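Local coordinates for transcriptional regulator (Methanobacterium thermoautotrophicum, PDB 3BPV), which represses transcription as a MarR-family winged-helix regulator, probably by binding DNA as a dimer, at the interface of chains A and B. Sequence-based numbering; all coordinates share one arbitrary frame. Chains: chain A/B, Transcriptional regulator.

Contact 1: the interface of chains A and B. Residues chain A 11, 14, 104, 107-108; chain B 2-4.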
# COMPACT_ATOMS: atom_id res chain seq x y z
N LEU A 11 7.17 -2.46 2.06
CA LEU A 11 6.62 -1.46 1.14
C LEU A 11 6.78 -0.03 1.66
O LEU A 11 6.84 0.91 0.88
CB LEU A 11 5.15 -1.77 0.84
CG LEU A 11 4.94 -3.03 -0.03
CD1 LEU A 11 3.47 -3.45 -0.02
CD2 LEU A 11 5.42 -2.75 -1.44
N HIS A 14 9.99 1.25 0.56
CA HIS A 14 9.92 1.57 -0.86
C HIS A 14 9.32 2.96 -1.03
O HIS A 14 9.80 3.76 -1.83
CB HIS A 14 9.08 0.52 -1.59
CG HIS A 14 8.89 0.80 -3.05
ND1 HIS A 14 7.88 1.61 -3.52
CD2 HIS A 14 9.57 0.37 -4.14
CE1 HIS A 14 7.95 1.67 -4.84
NE2 HIS A 14 8.96 0.93 -5.24
N GLU A 104 13.90 1.59 -8.80
CA GLU A 104 13.35 0.32 -8.31
C GLU A 104 14.48 -0.68 -8.11
O GLU A 104 14.54 -1.38 -7.10
CB GLU A 104 12.34 -0.27 -9.29
CG GLU A 104 10.98 0.42 -9.35
CD GLU A 104 10.24 0.40 -8.01
OE1 GLU A 104 10.52 -0.49 -7.18
OE2 GLU A 104 9.36 1.26 -7.81
N TRP A 107 16.58 0.17 -5.07
CA TRP A 107 15.88 -0.17 -3.83
C TRP A 107 16.01 -1.67 -3.57
O TRP A 107 16.31 -2.10 -2.46
CB TRP A 107 14.41 0.22 -3.93
CG TRP A 107 13.61 -0.21 -2.75
CD1 TRP A 107 13.66 0.31 -1.49
CD2 TRP A 107 12.69 -1.31 -2.70
NE1 TRP A 107 12.82 -0.40 -0.65
CE2 TRP A 107 12.21 -1.40 -1.37
CE3 TRP A 107 12.22 -2.22 -3.65
CZ2 TRP A 107 11.29 -2.37 -0.97
CZ3 TRP A 107 11.30 -3.19 -3.25
CH2 TRP A 107 10.85 -3.25 -1.92
N GLU A 108 15.78 -2.47 -4.61
CA GLU A 108 15.88 -3.92 -4.48
C GLU A 108 17.28 -4.35 -4.07
O GLU A 108 17.44 -5.21 -3.20
CB GLU A 108 15.48 -4.60 -5.79
CG GLU A 108 13.98 -4.60 -6.03
CD GLU A 108 13.57 -5.34 -7.29
OE1 GLU A 108 14.07 -6.46 -7.52
OE2 GLU A 108 12.75 -4.79 -8.05
N PRO B 2 8.82 -5.33 -11.35
CA PRO B 2 9.73 -5.05 -10.23
C PRO B 2 9.21 -5.78 -8.99
O PRO B 2 8.02 -6.07 -8.90
CB PRO B 2 9.64 -3.53 -10.08
CG PRO B 2 9.27 -3.07 -11.47
CD PRO B 2 8.24 -4.08 -11.87
N LEU B 3 10.09 -6.07 -8.05
CA LEU B 3 9.68 -6.77 -6.83
C LEU B 3 8.49 -6.07 -6.19
O LEU B 3 7.53 -6.72 -5.77
CB LEU B 3 10.83 -6.82 -5.82
CG LEU B 3 10.45 -7.46 -4.48
CD1 LEU B 3 10.17 -8.94 -4.67
CD2 LEU B 3 11.57 -7.25 -3.47
N LYS B 4 8.55 -4.75 -6.11
CA LYS B 4 7.46 -4.02 -5.49
C LYS B 4 6.14 -4.29 -6.19
O LYS B 4 5.09 -4.33 -5.54
CB LYS B 4 7.78 -2.52 -5.46
CG LYS B 4 6.75 -1.65 -4.76
CD LYS B 4 5.72 -1.14 -5.73
CE LYS B 4 4.68 -0.29 -5.02
NZ LYS B 4 3.70 0.29 -5.98
O HOH W 1 10.86 -3.14 -6.77
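B:Leu3 and B:Lys4, in the first turn of helix 3-21 of chain B, dock against helices 3-21 and 97-111 of chain A in the helical dimerisation region typical of winged-helix MarR proteins.

Hydrogen bonding centres on the start of the chain B helix. The backbone N of B:Leu3 donates to OE2 of the A:Glu108 carboxylate at 2.9 Å, nearly straight at the hydrogen (161°) but reaching the oxygen from above the carboxylate plane, 59° out of it. One residue on, the backbone N of B:Lys4 lies 2.9 Å from the oxygen of water 1, which also bonds to OE1 of A:Glu104 and OE2 of A:Glu108. Two carboxylates thus serve consecutive backbone amides at a helix N-terminus, one directly and both through water, and the helix end would probably favour their negative charge.

Within chain A, NE2 of A:His14 donates to OE2 of A:Glu104 at 2.6 Å. The acceptor lies almost in the imidazole plane and offers its syn lone pair, so the bond fixes the rotation of the ring and sets one face toward chain B.

Carbon packing uses that face. CG of B:Lys4 sits over the centre of the A:His14 ring, 3.4 Å from the ring centroid, and a bend at chi2 (-92°) carries the remaining methylenes across the imidazole. CD2 of A:Leu11 touches the same CG at 3.7 Å, its side chain crossing the lysine at about a right angle. B:Leu3 packs its CB against the A:Glu108 carboxylate carbon CD (3.5 Å), while its CD2 makes a looser contact with CZ3 of A:Trp107.

Contact 2: the interface of chains A and B. Residues chain A 3, 123, 126-127, 130; chain B 10, 115, 123.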
# COMPACT_ATOMS: atom_id res chain seq x y z
N LEU A 3 1.44 -11.67 8.08
CA LEU A 3 2.25 -11.57 6.87
C LEU A 3 2.09 -10.21 6.22
O LEU A 3 3.08 -9.59 5.80
CB LEU A 3 1.83 -12.65 5.86
CG LEU A 3 2.57 -12.56 4.52
CD1 LEU A 3 4.04 -12.91 4.72
CD2 LEU A 3 1.93 -13.51 3.52
N PHE A 123 13.09 -16.08 -3.33
CA PHE A 123 12.10 -15.15 -2.82
C PHE A 123 11.25 -14.64 -3.97
O PHE A 123 10.03 -14.60 -3.88
CB PHE A 123 12.77 -13.97 -2.10
CG PHE A 123 11.79 -13.08 -1.36
CD1 PHE A 123 11.20 -13.52 -0.18
CD2 PHE A 123 11.42 -11.85 -1.88
CE1 PHE A 123 10.25 -12.74 0.48
CE2 PHE A 123 10.47 -11.06 -1.22
CZ PHE A 123 9.88 -11.51 -0.04
N MET A 126 8.84 -17.25 -5.22
CA MET A 126 7.73 -17.45 -4.30
C MET A 126 6.75 -16.30 -4.42
O MET A 126 5.54 -16.50 -4.38
CB MET A 126 8.23 -17.59 -2.86
CG MET A 126 8.94 -18.91 -2.62
SD MET A 126 9.27 -19.20 -0.88
CE MET A 126 10.64 -18.12 -0.60
N CYS A 127 7.26 -15.08 -4.58
CA CYS A 127 6.37 -13.92 -4.70
C CYS A 127 5.54 -14.03 -5.96
O CYS A 127 4.37 -13.65 -5.97
CB CYS A 127 7.16 -12.61 -4.74
SG CYS A 127 6.22 -11.23 -4.06
N LEU A 130 2.79 -16.44 -5.25
CA LEU A 130 1.78 -15.86 -4.39
C LEU A 130 0.97 -14.81 -5.15
O LEU A 130 -0.24 -14.69 -4.95
CB LEU A 130 2.43 -15.24 -3.15
CG LEU A 130 3.13 -16.26 -2.24
CD1 LEU A 130 3.98 -15.52 -1.22
CD2 LEU A 130 2.08 -17.13 -1.55
N ILE B 10 0.05 -8.87 -4.45
CA ILE B 10 -0.31 -9.64 -3.27
C ILE B 10 -1.13 -8.77 -2.30
O ILE B 10 -2.18 -9.19 -1.82
CB ILE B 10 0.96 -10.17 -2.56
CG1 ILE B 10 1.68 -11.16 -3.47
CG2 ILE B 10 0.59 -10.80 -1.21
CD1 ILE B 10 3.06 -11.56 -3.01
N PHE B 115 1.39 -23.89 -1.30
CA PHE B 115 2.73 -23.87 -0.71
C PHE B 115 2.85 -24.98 0.31
O PHE B 115 1.91 -25.26 1.05
CB PHE B 115 2.97 -22.55 0.03
CG PHE B 115 3.62 -21.48 -0.79
CD1 PHE B 115 3.08 -21.10 -2.02
CD2 PHE B 115 4.76 -20.83 -0.32
CE1 PHE B 115 3.67 -20.08 -2.77
CE2 PHE B 115 5.36 -19.81 -1.07
CZ PHE B 115 4.81 -19.44 -2.29
N PHE B 123 9.38 -18.48 3.40
CA PHE B 123 8.93 -17.20 2.88
C PHE B 123 8.80 -16.21 4.03
O PHE B 123 9.27 -15.08 3.94
CB PHE B 123 7.58 -17.33 2.16
CG PHE B 123 7.17 -16.08 1.42
CD1 PHE B 123 7.81 -15.72 0.24
CD2 PHE B 123 6.19 -15.24 1.93
CE1 PHE B 123 7.49 -14.53 -0.43
CE2 PHE B 123 5.86 -14.05 1.27
CZ PHE B 123 6.51 -13.70 0.09
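B:Phe123 packs against A:Leu130, A:Met126 and its own symmetry mate A:Phe123, joining the C-terminal helices 117-136 of the two chains in the MarR-type dimer interface. It has 72 Å² of surface hidden by chain A.

Its ring is met on one face by the CD1 methyl of A:Leu130, which lies 3.3 Å above the plane, displaced toward the rim. That methyl carbon, CD1 of A:Leu130, is 3.4 Å from CZ of B:Phe123. The two side chains come from opposite directions. At the ring edge, in its plane, stands the CE methyl of A:Met126, placed there by a bend at chi3 (-76°); the thioether chain runs past the phenylalanine in the opposite sense, with CB of A:Met126 reaching CD1 of B:Phe123 at 3.6 Å. Near the dimer axis the two Phe123 side chains, A:Phe123 and B:Phe123, cross at about a right angle and touch through their CE1 atoms at 3.4 Å. An alanine in place of B:Phe123 would probably deprive the A:Leu130 CD1 methyl of its aromatic support and open a gap beside A:Met126 and A:Phe123.

A:Leu130, with 45 Å² hidden, divides its branches between two aromatic residues. While CD1 serves B:Phe123, CD2 lies over the face of the B:Phe115 ring, 3.9 Å from its centroid. Chi1 of -65° sets CG of the leucine opposite the carbonyl carbon, and from there the two methyls diverge, one to each ring; its CB meets CD1 of B:Ile10.

B:Phe115, from a loop of chain B, also borders A:Met126: its CZ approaches CB of the methionine, and the backbone O of A:Met126 lies in the ring plane at its edge.

At the other flank, helix 3-21 of chain B contributes the B:Ile10 CD1 methyl, which lies 3.3 Å from the thiol sulfur SG of A:Cys127.

The C-alpha centres of contact 1 and contact 2 are about 15 Å apart, and both belong to the same two-fold symmetric interface, in which each patch has a twin. Helix 3-21 takes part in both: residue 3 appears from chain B in contact 1 and from chain A in contact 2. Contact 1 adds helix 97-111 and a water-assisted polar network, whereas contact 2 centres on helix 117-136 and is built from aliphatic, sulfur and aromatic groups. Terminal segments thus tie the subunits together at several points, and shifts in this helical region could plausibly alter the spacing of the DNA-binding winged helices.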